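Local structure of oxidoreductase, Gfo/Idh/MocA family (Vibrio cholerae, 1XEA) at residues Ala98-Cys103 against Ser295-Glu300; Trp149-His154 against Ile169-Ser174; Glu29-Thr34 against Val49-Thr54; Phe82-Gly87 against Glu108-His113; Pro116-Phe121 against Asp269-Asp274. The protein is probably an NAD(P)-dependent oxidoreductase of the Gfo/Idh/MocA family, binding its nucleotide through a Rossmann domain, although its substrate is not established. All blocks are in the same frame, centred on the assembly; numbering follows the deposited sequence.

Contact 1: Ala98-Cys103 against Ser295-Glu300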
# COMPACT_ATOMS: atom_id res chain seq x y z
N ALA A 98 29.58 11.33 -24.53
CA ALA A 98 28.65 10.68 -25.44
C ALA A 98 29.19 9.42 -26.09
O ALA A 98 28.49 8.74 -26.84
CB ALA A 98 28.22 11.66 -26.51
N SER A 99 30.45 9.09 -25.82
CA SER A 99 31.04 7.89 -26.40
C SER A 99 32.01 7.24 -25.44
O SER A 99 32.51 7.89 -24.52
CB SER A 99 31.77 8.23 -27.70
OG SER A 99 32.91 9.02 -27.46
N ALA A 100 32.27 5.96 -25.64
CA ALA A 100 33.19 5.22 -24.78
C ALA A 100 34.61 5.64 -25.09
O ALA A 100 35.46 5.70 -24.20
CB ALA A 100 33.03 3.72 -24.99
N GLN A 101 34.86 5.95 -26.36
CA GLN A 101 36.18 6.37 -26.80
C GLN A 101 36.64 7.56 -25.96
O GLN A 101 37.72 7.53 -25.37
CB GLN A 101 36.14 6.75 -28.29
CG GLN A 101 37.49 7.18 -28.87
CD GLN A 101 38.54 6.08 -28.78
OE1 GLN A 101 38.46 5.06 -29.47
NE2 GLN A 101 39.54 6.28 -27.93
N GLU A 102 35.82 8.61 -25.92
CA GLU A 102 36.14 9.81 -25.14
C GLU A 102 36.37 9.43 -23.69
O GLU A 102 37.30 9.93 -23.05
CB GLU A 102 34.99 10.82 -25.23
CG GLU A 102 34.67 11.25 -26.65
CD GLU A 102 33.70 12.41 -26.72
OE1 GLU A 102 34.07 13.53 -26.31
OE2 GLU A 102 32.56 12.20 -27.19
N CYS A 103 35.52 8.55 -23.18
CA CYS A 103 35.63 8.10 -21.80
C CYS A 103 36.99 7.48 -21.59
O CYS A 103 37.71 7.84 -20.66
CB CYS A 103 34.54 7.06 -21.48
SG CYS A 103 32.88 7.77 -21.23
N SER A 295 30.56 0.81 -17.49
CA SER A 295 29.20 1.29 -17.72
C SER A 295 29.06 2.14 -18.98
O SER A 295 28.05 2.06 -19.69
CB SER A 295 28.69 2.06 -16.50
OG SER A 295 28.65 1.20 -15.37
N HIS A 296 30.06 2.96 -19.25
CA HIS A 296 30.01 3.77 -20.45
C HIS A 296 30.35 2.90 -21.65
O HIS A 296 29.81 3.10 -22.73
CB HIS A 296 30.96 4.96 -20.36
CG HIS A 296 30.53 6.01 -19.39
ND1 HIS A 296 30.78 5.91 -18.04
CD2 HIS A 296 29.85 7.17 -19.56
CE1 HIS A 296 30.27 6.97 -17.42
NE2 HIS A 296 29.70 7.74 -18.33
N GLN A 297 31.23 1.93 -21.47
CA GLN A 297 31.56 1.08 -22.60
C GLN A 297 30.34 0.24 -22.95
O GLN A 297 30.06 0.00 -24.13
CB GLN A 297 32.77 0.20 -22.27
CG GLN A 297 34.06 1.00 -22.04
CD GLN A 297 35.26 0.14 -21.63
OE1 GLN A 297 35.14 -0.74 -20.78
NE2 GLN A 297 36.41 0.42 -22.22
N LEU A 298 29.61 -0.20 -21.93
CA LEU A 298 28.40 -1.00 -22.14
C LEU A 298 27.32 -0.16 -22.84
O LEU A 298 26.64 -0.63 -23.74
CB LEU A 298 27.86 -1.50 -20.80
CG LEU A 298 27.29 -2.92 -20.75
CD1 LEU A 298 26.28 -2.96 -19.62
CD2 LEU A 298 26.65 -3.33 -22.06
N ALA A 299 27.17 1.09 -22.40
CA ALA A 299 26.19 1.98 -22.99
C ALA A 299 26.50 2.13 -24.48
O ALA A 299 25.60 2.13 -25.32
CB ALA A 299 26.22 3.33 -22.31
N GLU A 300 27.78 2.27 -24.80
CA GLU A 300 28.22 2.41 -26.18
C GLU A 300 27.75 1.20 -26.97
O GLU A 300 27.09 1.34 -28.01
CB GLU A 300 29.74 2.49 -26.25
CG GLU A 300 30.27 3.86 -26.65
CD GLU A 300 29.80 4.27 -28.03
OE1 GLU A 300 30.02 3.50 -28.99
OE2 GLU A 300 29.20 5.37 -28.15
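E300 leans across the first turn of helix 100-112 with its aliphatic part laid against A100 and its carboxylate turned back toward S99. The bend is at chi2 (-61°): CG of E300 sits 3.2 Å from CB of A100, while OE2 comes to 3.6 Å from CA of S99. No hydrogen bond crosses between the segments; the carboxylate is held instead by a salt bridge from OE2 to R161 and a hydrogen bond from OE1 to Q304. Its place beside the start of the helix would be expected to favour the charged form. S99 is the N-cap residue, its OG accepting a weak bond from N of E102 at 3.3 Å and donating to OE2 of the same glutamate.

A helix of the Rossmann domain thus meets, at its amino end, the long C-terminal helix 286-311, one of the joints between the two halves of a Gfo/Idh/MocA-type chain. One turn along, C103 directs its sulfur obliquely at the H296 imidazole, SG lying 3.9 Å from the ring centroid and 37° off the normal. The ring cannot easily turn, because ND1 is bonded to O of N292 and NE2 to N of L96, a pattern consistent with a neutral imidazole carrying its proton on ND1. One turn before E300, Q297 lies alongside A100, its CG 4.1 Å from CB of A100, and its extended chain delivers NE2 to E104.

Contact 2: Trp149-His154 against Ile169-Ser174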
# COMPACT_ATOMS: atom_id res chain seq x y z
N TRP A 149 16.64 -3.16 -11.54
CA TRP A 149 16.44 -1.73 -11.41
C TRP A 149 15.51 -1.26 -12.53
O TRP A 149 15.86 -1.35 -13.70
CB TRP A 149 17.81 -1.04 -11.49
CG TRP A 149 17.83 0.29 -10.81
CD1 TRP A 149 17.11 1.40 -11.17
CD2 TRP A 149 18.55 0.64 -9.64
NE1 TRP A 149 17.35 2.42 -10.28
CE2 TRP A 149 18.23 1.98 -9.33
CE3 TRP A 149 19.45 -0.05 -8.81
CZ2 TRP A 149 18.77 2.64 -8.23
CZ3 TRP A 149 19.98 0.61 -7.72
CH2 TRP A 149 19.64 1.95 -7.44
N GLU A 150 14.32 -0.80 -12.17
CA GLU A 150 13.35 -0.30 -13.14
C GLU A 150 13.23 1.22 -13.00
O GLU A 150 13.12 1.74 -11.89
CB GLU A 150 11.97 -0.93 -12.89
CG GLU A 150 11.93 -2.45 -13.02
CD GLU A 150 10.53 -3.03 -12.78
OE1 GLU A 150 9.59 -2.65 -13.51
OE2 GLU A 150 10.39 -3.87 -11.87
N LYS A 151 13.26 1.92 -14.12
CA LYS A 151 13.12 3.37 -14.11
C LYS A 151 12.30 3.69 -15.33
O LYS A 151 12.81 3.67 -16.45
CB LYS A 151 14.48 4.06 -14.20
CG LYS A 151 14.42 5.55 -13.92
CD LYS A 151 15.79 6.19 -14.07
CE LYS A 151 15.75 7.64 -13.59
NZ LYS A 151 14.73 8.43 -14.33
N HIS A 152 11.02 3.98 -15.11
CA HIS A 152 10.12 4.26 -16.22
C HIS A 152 9.65 5.71 -16.26
O HIS A 152 9.69 6.41 -15.26
CB HIS A 152 8.91 3.32 -16.16
CG HIS A 152 9.25 1.87 -15.96
ND1 HIS A 152 10.40 1.29 -16.45
CD2 HIS A 152 8.58 0.88 -15.33
CE1 HIS A 152 10.42 0.01 -16.14
NE2 HIS A 152 9.33 -0.27 -15.46
N ARG A 153 9.22 6.14 -17.45
CA ARG A 153 8.70 7.49 -17.68
C ARG A 153 7.39 7.34 -18.43
O ARG A 153 7.15 6.34 -19.11
CB ARG A 153 9.64 8.32 -18.57
CG ARG A 153 10.91 8.82 -17.92
CD ARG A 153 10.90 10.34 -17.75
NE ARG A 153 11.87 10.78 -16.74
CZ ARG A 153 13.19 10.60 -16.84
NH1 ARG A 153 13.70 9.99 -17.90
NH2 ARG A 153 13.99 11.01 -15.86
N HIS A 154 6.54 8.35 -18.30
CA HIS A 154 5.26 8.35 -18.99
C HIS A 154 5.37 9.19 -20.26
O HIS A 154 5.77 10.35 -20.22
CB HIS A 154 4.18 8.95 -18.10
CG HIS A 154 2.90 9.25 -18.82
ND1 HIS A 154 2.20 8.30 -19.53
CD2 HIS A 154 2.18 10.40 -18.92
CE1 HIS A 154 1.10 8.84 -20.03
NE2 HIS A 154 1.07 10.11 -19.67
N ILE A 169 21.52 4.92 -18.60
CA ILE A 169 22.80 4.72 -17.92
C ILE A 169 22.60 4.71 -16.42
O ILE A 169 23.40 4.13 -15.70
CB ILE A 169 23.80 5.82 -18.32
CG1 ILE A 169 25.22 5.38 -17.96
CG2 ILE A 169 23.45 7.12 -17.61
CD1 ILE A 169 26.28 6.08 -18.74
N HIS A 170 21.54 5.35 -15.94
CA HIS A 170 21.28 5.37 -14.52
C HIS A 170 21.01 3.95 -14.04
O HIS A 170 21.79 3.39 -13.27
CB HIS A 170 20.09 6.26 -14.19
CG HIS A 170 20.45 7.67 -13.89
ND1 HIS A 170 21.44 8.01 -12.98
CD2 HIS A 170 19.98 8.84 -14.38
CE1 HIS A 170 21.55 9.32 -12.93
NE2 HIS A 170 20.68 9.85 -13.77
N PRO A 171 19.91 3.33 -14.49
CA PRO A 171 19.64 1.96 -14.03
C PRO A 171 20.71 0.95 -14.44
O PRO A 171 21.04 0.05 -13.67
CB PRO A 171 18.28 1.65 -14.65
CG PRO A 171 18.28 2.47 -15.90
CD PRO A 171 18.87 3.78 -15.43
N LEU A 172 21.25 1.13 -15.64
CA LEU A 172 22.26 0.22 -16.15
C LEU A 172 23.48 0.17 -15.22
O LEU A 172 23.89 -0.91 -14.78
CB LEU A 172 22.70 0.65 -17.55
CG LEU A 172 23.64 -0.34 -18.26
CD1 LEU A 172 22.88 -1.62 -18.59
CD2 LEU A 172 24.20 0.29 -19.51
N ASP A 173 24.05 1.34 -14.92
CA ASP A 173 25.20 1.41 -14.04
C ASP A 173 24.88 0.92 -12.64
O ASP A 173 25.64 0.15 -12.05
CB ASP A 173 25.72 2.85 -13.92
CG ASP A 173 26.78 2.99 -12.83
OD1 ASP A 173 27.93 2.57 -13.04
OD2 ASP A 173 26.46 3.52 -11.75
N SER A 174 23.76 1.38 -12.10
CA SER A 174 23.34 1.01 -10.75
C SER A 174 23.30 -0.50 -10.54
O SER A 174 23.42 -0.98 -9.41
CB SER A 174 21.97 1.60 -10.44
OG SER A 174 22.01 3.01 -10.51
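W149 swings its indole toward helix 160-175 with CG anti to the backbone N (chi1 -156°), which lays the bicyclic system beneath two residues of the helix. S174 supplies the closer one: its CB stands over the six-membered ring, 3.5 Å from the centroid and 13° off the normal, a CH-pi contact well on the face. The serine can offer its carbon because OG, anti to its own carbonyl carbon, is turned back along the helix to O of H170 at 2.8 Å. That carbonyl is gripped twice, by N and by OG of S174. P171 crosses the indole at about a right angle, its CB 3.7 Å from CD1 of W149 and its CA off-centre over the five-membered ring. NE1 of the indole is bonded to E224.

K151 runs extended through chi3 and bends at chi4 (-57°), so that the apolar CD passes 4.1 Å from CD of P171 and skirts CB of H170; its ammonium makes a long, weak ion pair with D167. E150 points away from the helix; its OE1 takes NE2 of H152 at 3.1 Å and its OE2 pairs with R148 of both its own chain and the second subunit. Residues 149-152 and 169-174 run antiparallel, their axes 8.1 Å apart: kinked helix 160-175 packs on the mixed sheet through strand 146-152, as in the C-terminal alpha/beta domain of Gfo/Idh/MocA proteins.

Contact 3: Glu29-Thr34 against Val49-Thr54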
# COMPACT_ATOMS: atom_id res chain seq x y z
N GLU A 29 34.68 26.47 0.04
CA GLU A 29 34.47 27.75 -0.61
C GLU A 29 34.13 27.43 -2.05
O GLU A 29 34.76 26.58 -2.67
CB GLU A 29 35.74 28.62 -0.52
CG GLU A 29 35.64 29.98 -1.23
CD GLU A 29 36.68 30.99 -0.74
OE1 GLU A 29 36.87 32.03 -1.42
OE2 GLU A 29 37.30 30.75 0.33
N LEU A 30 33.09 28.07 -2.56
CA LEU A 30 32.64 27.84 -3.92
C LEU A 30 33.10 28.91 -4.89
O LEU A 30 33.33 30.07 -4.51
CB LEU A 30 31.12 27.74 -3.97
CG LEU A 30 30.50 26.34 -3.99
CD1 LEU A 30 29.00 26.46 -3.86
CD2 LEU A 30 30.88 25.62 -5.29
N VAL A 31 33.23 28.52 -6.15
CA VAL A 31 33.64 29.44 -7.20
C VAL A 31 32.74 29.18 -8.40
O VAL A 31 33.00 28.29 -9.20
CB VAL A 31 35.13 29.22 -7.59
CG1 VAL A 31 35.54 30.26 -8.62
CG2 VAL A 31 36.03 29.33 -6.36
N LEU A 32 31.66 29.94 -8.51
CA LEU A 32 30.73 29.75 -9.61
C LEU A 32 31.31 30.18 -10.95
O LEU A 32 32.07 31.15 -11.05
CB LEU A 32 29.42 30.48 -9.35
CG LEU A 32 28.64 29.99 -8.12
CD1 LEU A 32 27.29 30.68 -8.08
CD2 LEU A 32 28.45 28.48 -8.17
N CYS A 33 30.94 29.44 -11.99
CA CYS A 33 31.41 29.72 -13.33
C CYS A 33 30.44 29.19 -14.37
O CYS A 33 30.06 28.02 -14.35
CB CYS A 33 32.76 29.08 -13.56
SG CYS A 33 33.25 29.13 -15.28
N THR A 34 30.07 30.06 -15.31
CA THR A 34 29.15 29.65 -16.35
C THR A 34 29.15 30.69 -17.47
O THR A 34 29.48 31.86 -17.24
CB THR A 34 27.72 29.44 -15.78
OG1 THR A 34 26.85 28.94 -16.80
CG2 THR A 34 27.17 30.73 -15.22
N VAL A 49 28.02 34.13 -3.05
CA VAL A 49 29.37 33.69 -3.42
C VAL A 49 30.10 34.85 -4.07
O VAL A 49 29.53 35.57 -4.88
CB VAL A 49 29.36 32.51 -4.41
CG1 VAL A 49 28.61 31.34 -3.81
CG2 VAL A 49 28.74 32.95 -5.72
N SER A 50 31.36 35.02 -3.71
CA SER A 50 32.16 36.10 -4.26
C SER A 50 32.89 35.69 -5.53
O SER A 50 32.81 36.38 -6.55
CB SER A 50 33.17 36.57 -3.22
OG SER A 50 32.51 36.98 -2.04
N ALA A 51 33.59 34.56 -5.47
CA ALA A 51 34.34 34.05 -6.61
C ALA A 51 33.43 33.78 -7.82
O ALA A 51 32.88 32.69 -7.95
CB ALA A 51 35.08 32.77 -6.22
N THR A 52 33.28 34.78 -8.68
CA THR A 52 32.44 34.65 -9.87
C THR A 52 33.35 34.52 -11.08
O THR A 52 34.50 34.96 -11.04
CB THR A 52 31.52 35.85 -10.05
OG1 THR A 52 30.71 36.00 -8.88
CG2 THR A 52 30.62 35.66 -11.26
N CYS A 53 32.83 33.95 -12.16
CA CYS A 53 33.66 33.73 -13.34
C CYS A 53 32.83 33.32 -14.55
O CYS A 53 31.81 32.66 -14.40
CB CYS A 53 34.66 32.64 -12.98
SG CYS A 53 35.90 32.17 -14.18
N THR A 54 33.25 33.71 -15.75
CA THR A 54 32.50 33.34 -16.95
C THR A 54 33.27 32.39 -17.86
O THR A 54 32.68 31.57 -18.56
CB THR A 54 32.11 34.58 -17.78
OG1 THR A 54 31.21 35.39 -17.02
CG2 THR A 54 31.43 34.16 -19.07
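A51 pushes its CB against both methyls of V31, reaching CG1 at 3.5 Å and CG2 at nearly the same distance, and Y62 touches both residues. The pair lies at the margin of the Rossmann sheet. Strand 28-33 is one of the two outermost strands of that sheet within the chain, and after helix 37-46 the backbone returns to run alongside it, 30° apart in end-to-end direction.

L32 and V49 pack on each other at about a right angle: the leucine CG, anti to its carbonyl carbon, carries CD1 to 3.6 Å from CG2 of V49. V49 also packs on R48 of the third subunit. C33 and C53 sit opposite each other, CB to CB 4.1 Å. Between the backbones, N of T34 donates to O of C53 at 3.3 Å, arriving in the carbonyl plane with an N-H...O angle of 152°. The same oxygen also receives the CA-H of C33, so two neighbouring residues share it. T34 touches residues of the probable nucleotide-binding G-x-G-x-x-A turn, which puts this end of the strand near the presumed cofactor. Beyond it the roles reverse: CA of T54 lies 3.4 Å from O of T34, its hydrogen directed at that oxygen.

Contact 4: Phe82-Gly87 against Glu108-His113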
# COMPACT_ATOMS: atom_id res chain seq x y z
N PHE A 82 40.98 19.70 -19.85
CA PHE A 82 41.62 20.94 -19.44
C PHE A 82 42.16 20.92 -18.02
O PHE A 82 43.35 21.14 -17.78
CB PHE A 82 40.67 22.12 -19.60
CG PHE A 82 41.29 23.45 -19.27
CD1 PHE A 82 42.38 23.92 -20.00
CD2 PHE A 82 40.79 24.23 -18.23
CE1 PHE A 82 42.95 25.16 -19.72
CE2 PHE A 82 41.36 25.47 -17.94
CZ PHE A 82 42.44 25.93 -18.68
N PHE A 83 41.28 20.66 -17.06
CA PHE A 83 41.71 20.64 -15.67
C PHE A 83 42.46 19.37 -15.33
O PHE A 83 43.26 19.36 -14.39
CB PHE A 83 40.52 20.81 -14.74
CG PHE A 83 39.74 22.06 -14.99
CD1 PHE A 83 38.73 22.08 -15.95
CD2 PHE A 83 40.03 23.23 -14.30
CE1 PHE A 83 38.02 23.25 -16.20
CE2 PHE A 83 39.33 24.40 -14.54
CZ PHE A 83 38.32 24.41 -15.50
N LEU A 84 42.22 18.31 -16.08
CA LEU A 84 42.91 17.06 -15.83
C LEU A 84 44.39 17.23 -16.13
O LEU A 84 45.25 16.68 -15.44
CB LEU A 84 42.33 15.94 -16.67
CG LEU A 84 41.03 15.37 -16.13
CD1 LEU A 84 40.53 14.30 -17.08
CD2 LEU A 84 41.25 14.78 -14.74
N HIS A 85 44.69 18.00 -17.18
CA HIS A 85 46.07 18.24 -17.54
C HIS A 85 46.72 19.19 -16.53
O HIS A 85 47.88 19.01 -16.13
CB HIS A 85 46.15 18.81 -18.96
CG HIS A 85 47.53 19.18 -19.38
ND1 HIS A 85 48.66 18.69 -18.75
CD2 HIS A 85 47.98 20.05 -20.32
CE1 HIS A 85 49.74 19.24 -19.28
NE2 HIS A 85 49.35 20.07 -20.24
N LEU A 86 45.97 20.21 -16.12
CA LEU A 86 46.46 21.17 -15.14
C LEU A 86 46.67 20.49 -13.80
O LEU A 86 47.06 21.13 -12.82
CB LEU A 86 45.45 22.30 -14.97
CG LEU A 86 45.15 23.10 -16.24
CD1 LEU A 86 43.89 23.93 -16.06
CD2 LEU A 86 46.34 23.97 -16.57
N GLY A 87 46.38 19.19 -13.75
CA GLY A 87 46.55 18.42 -12.52
C GLY A 87 45.60 18.80 -11.40
O GLY A 87 46.03 19.16 -10.30
N GLU A 108 42.46 7.66 -19.50
CA GLU A 108 43.85 7.39 -19.82
C GLU A 108 44.62 8.66 -19.47
O GLU A 108 45.64 8.60 -18.80
CB GLU A 108 44.01 7.05 -21.31
CG GLU A 108 44.26 5.56 -21.59
CD GLU A 108 44.37 5.23 -23.08
OE1 GLU A 108 45.13 5.92 -23.80
OE2 GLU A 108 43.70 4.27 -23.54
N LEU A 109 44.09 9.80 -19.89
CA LEU A 109 44.69 11.10 -19.63
C LEU A 109 44.86 11.37 -18.14
O LEU A 109 45.93 11.77 -17.69
CB LEU A 109 43.82 12.21 -20.24
CG LEU A 109 44.16 13.66 -19.88
CD1 LEU A 109 45.58 14.01 -20.32
CD2 LEU A 109 43.17 14.60 -20.57
N ALA A 110 43.79 11.16 -17.38
CA ALA A 110 43.81 11.38 -15.94
C ALA A 110 44.85 10.51 -15.23
O ALA A 110 45.42 10.92 -14.23
CB ALA A 110 42.42 11.11 -15.36
N GLU A 111 45.08 9.31 -15.76
CA GLU A 111 46.06 8.39 -15.20
C GLU A 111 47.48 8.88 -15.40
O GLU A 111 48.36 8.58 -14.59
CB GLU A 111 45.91 7.00 -15.81
CG GLU A 111 44.72 6.21 -15.28
CD GLU A 111 44.63 4.80 -15.86
OE1 GLU A 111 45.66 4.08 -15.83
OE2 GLU A 111 43.52 4.42 -16.33
N LYS A 112 47.71 9.62 -16.47
CA LYS A 112 49.04 10.15 -16.73
C LYS A 112 49.37 11.24 -15.71
O LYS A 112 50.45 11.23 -15.12
CB LYS A 112 49.14 10.74 -18.14
CG LYS A 112 49.13 9.71 -19.25
CD LYS A 112 49.28 10.39 -20.61
CE LYS A 112 50.65 11.06 -20.75
NZ LYS A 112 51.75 10.07 -20.62
N HIS A 113 48.44 12.16 -15.50
CA HIS A 113 48.65 13.26 -14.56
C HIS A 113 48.35 12.87 -13.12
O HIS A 113 48.39 13.71 -12.21
CB HIS A 113 47.82 14.47 -15.00
CG HIS A 113 48.26 15.05 -16.30
ND1 HIS A 113 49.49 15.67 -16.46
CD2 HIS A 113 47.67 15.08 -17.52
CE1 HIS A 113 49.62 16.05 -17.72
NE2 HIS A 113 48.53 15.71 -18.38
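Two neighbouring helices of the Rossmann domain, 76-85 and 100-112, finish side by side here, so the contact belongs to the carboxyl ends of the helical layer that covers one face of the parallel sheet. Helix 76-85 ends in a Schellman motif at G87, whose phi is positive.

Nearer the sheet the packing is aliphatic. L84, its CG anti to the carbonyl carbon, brings CD2 to 3.9 Å from CB of A110, while its CB meets CD2 of L109 at 4.2 Å; strand 90-93 touches the same leucine through T90. Farther out, H113, the first residue past its helix, lies against the last turn of the other one. Its CB rests 3.4 Å from O of L84. CA of H85 lies over one face of the H113 imidazole, 3.8 Å from the centroid and 25° off the normal, and O of H85 also stands above the ring, near its centre.

The imidazole of H85, CG anti to its backbone N, reaches alongside, and CE1 of H113 comes up at its edge, near its plane. The two rings meet obliquely, their planes 34° apart and their centroids 4.6 Å apart. Carbonyl oxygens and helix dipole ends gathered here would tend to stabilise a protonated imidazole, whereas the nearness of the second ring would probably discourage both from carrying a charge together.

Contact 5: Pro116-Phe121 against Asp269-Asp274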
# COMPACT_ATOMS: atom_id res chain seq x y z
N PRO A 116 42.43 12.40 -10.02
CA PRO A 116 41.20 11.62 -9.88
C PRO A 116 40.10 12.24 -10.72
O PRO A 116 39.92 13.47 -10.74
CB PRO A 116 40.92 11.73 -8.39
CG PRO A 116 41.29 13.14 -8.12
CD PRO A 116 42.61 13.28 -8.86
N LEU A 117 39.37 11.38 -11.43
CA LEU A 117 38.26 11.78 -12.27
C LEU A 117 37.04 11.04 -11.75
O LEU A 117 36.89 9.83 -11.95
CB LEU A 117 38.54 11.39 -13.72
CG LEU A 117 37.41 11.62 -14.72
CD1 LEU A 117 37.06 13.11 -14.80
CD2 LEU A 117 37.85 11.11 -16.08
N TYR A 118 36.16 11.77 -11.08
CA TYR A 118 34.95 11.21 -10.49
C TYR A 118 33.72 11.43 -11.36
O TYR A 118 33.47 12.55 -11.81
CB TYR A 118 34.73 11.87 -9.14
CG TYR A 118 33.85 11.10 -8.20
CD1 TYR A 118 34.41 10.16 -7.32
CD2 TYR A 118 32.48 11.33 -8.14
CE1 TYR A 118 33.62 9.48 -6.41
CE2 TYR A 118 31.68 10.65 -7.24
CZ TYR A 118 32.26 9.73 -6.37
OH TYR A 118 31.48 9.06 -5.45
N VAL A 119 32.94 10.38 -11.58
CA VAL A 119 31.72 10.49 -12.38
C VAL A 119 30.51 10.53 -11.44
O VAL A 119 30.44 9.77 -10.47
CB VAL A 119 31.57 9.30 -13.36
CG1 VAL A 119 30.31 9.47 -14.17
CG2 VAL A 119 32.78 9.21 -14.28
N GLY A 120 29.56 11.41 -11.74
CA GLY A 120 28.39 11.56 -10.90
C GLY A 120 27.25 10.57 -11.07
O GLY A 120 26.34 10.79 -11.86
N PHE A 121 27.30 9.48 -10.31
CA PHE A 121 26.27 8.46 -10.35
C PHE A 121 25.61 8.40 -8.98
O PHE A 121 25.94 7.53 -8.16
CB PHE A 121 26.89 7.11 -10.66
CG PHE A 121 27.29 6.92 -12.09
CD1 PHE A 121 28.63 6.71 -12.44
CD2 PHE A 121 26.32 6.84 -13.09
CE1 PHE A 121 28.99 6.42 -13.75
CE2 PHE A 121 26.66 6.55 -14.41
CZ PHE A 121 28.00 6.34 -14.74
N ASP A 269 23.87 14.13 -1.24
CA ASP A 269 24.77 14.47 -0.14
C ASP A 269 25.82 13.38 0.06
O ASP A 269 26.99 13.68 0.25
CB ASP A 269 23.98 14.65 1.17
CG ASP A 269 23.03 15.84 1.13
OD1 ASP A 269 22.47 16.21 2.18
OD2 ASP A 269 22.82 16.40 0.03
N ALA A 270 25.40 12.12 0.01
CA ALA A 270 26.33 11.01 0.20
C ALA A 270 27.39 10.96 -0.89
O ALA A 270 28.55 10.66 -0.62
CB ALA A 270 25.56 9.70 0.23
N MSE A 271 26.98 11.25 -2.11
CA MSE A 271 27.90 11.25 -3.23
C MSE A 271 28.91 12.39 -3.07
O MSE A 271 30.11 12.17 -3.14
CB MSE A 271 27.13 11.40 -4.54
CG MSE A 271 28.02 11.34 -5.77
SE MSE A 271 27.10 11.79 -7.39
CE MSE A 271 26.43 13.54 -6.87
N VAL A 272 28.41 13.60 -2.85
CA VAL A 272 29.29 14.75 -2.69
C VAL A 272 30.35 14.48 -1.64
O VAL A 272 31.51 14.88 -1.77
CB VAL A 272 28.49 16.01 -2.33
CG1 VAL A 272 29.43 17.16 -2.03
CG2 VAL A 272 27.57 16.36 -3.47
N GLN A 273 29.95 13.78 -0.59
CA GLN A 273 30.86 13.40 0.48
C GLN A 273 32.00 12.56 -0.09
O GLN A 273 33.17 12.91 0.06
CB GLN A 273 30.10 12.57 1.50
CG GLN A 273 30.99 11.75 2.38
CD GLN A 273 31.43 12.53 3.58
OE1 GLN A 273 30.83 12.41 4.66
NE2 GLN A 273 32.47 13.36 3.42
N ASP A 274 31.66 11.44 -0.73
CA ASP A 274 32.65 10.54 -1.33
C ASP A 274 33.53 11.34 -2.28
O ASP A 274 34.75 11.21 -2.25
CB ASP A 274 31.94 9.41 -2.08
CG ASP A 274 32.87 8.24 -2.45
OD1 ASP A 274 33.64 7.81 -1.57
OD2 ASP A 274 32.80 7.74 -3.60
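OD2 of D274 is the best-held polar atom, taking one hydrogen bond across the contact: OH of Y118 donates to it at 2.6 Å, and OD2 accepts with its anti lone pair, the one pointing away from the other carboxylate oxygen. The bond ties strand 117-120, at an edge of the Rossmann domain's parallel sheet, to helix 268-281, which comes after the mixed sheet in sequence and folds back against the nucleotide-binding half, consistent with the two-domain Gfo/Idh/MocA architecture. Strand 117-120 and the helical segment 269-274 run antiparallel, 175° between their directions, with axes 10.2 Å apart.

Both partners reach out with CG anti to the backbone N, meeting at about a right angle. OD2 lies in the ring plane, at the edge, while the carboxylate plane is turned 69° from the ring. An aspartate bound in this way would be expected to stay ionised and hold the hydroxyl proton turned toward it. At the other edge of the ring, CG of M271 lies 4.0 Å from CE2 of Y118, so the phenol is flanked by a carboxylate and by the methylene of the selenomethionine. H125 touches Y118 and M271 alike, and Y18 of helix 12-22 meets M271. M271 is extended as far as its heavy atom and then bends at chi3 (55°). Its SE rests against the backbone, 3.7 Å from CA of G120 and equally close to N of F121.

How the contacts relate
Four of the five contacts form one connected body. Contacts 1 and 2 meet through OG of S295 and OD1 of D173, 2.8 Å apart in a probable hydrogen bond, helped by packing of L298 on L172. F121 of contact 5 joins both: its CZ lies 3.6 Å from CE1 of H296, and its CG is 3.5 Å from OD2 of D173. Contact 5 also reaches contact 4, L117 packing on A110 and L84, while helix 100-112 serves contacts 1 and 4 at its two ends. Contact 3 stands apart, its nearest atoms about 7 Å from contact 4 and about 9 Å from contact 5, close to the presumed nucleotide-binding turn.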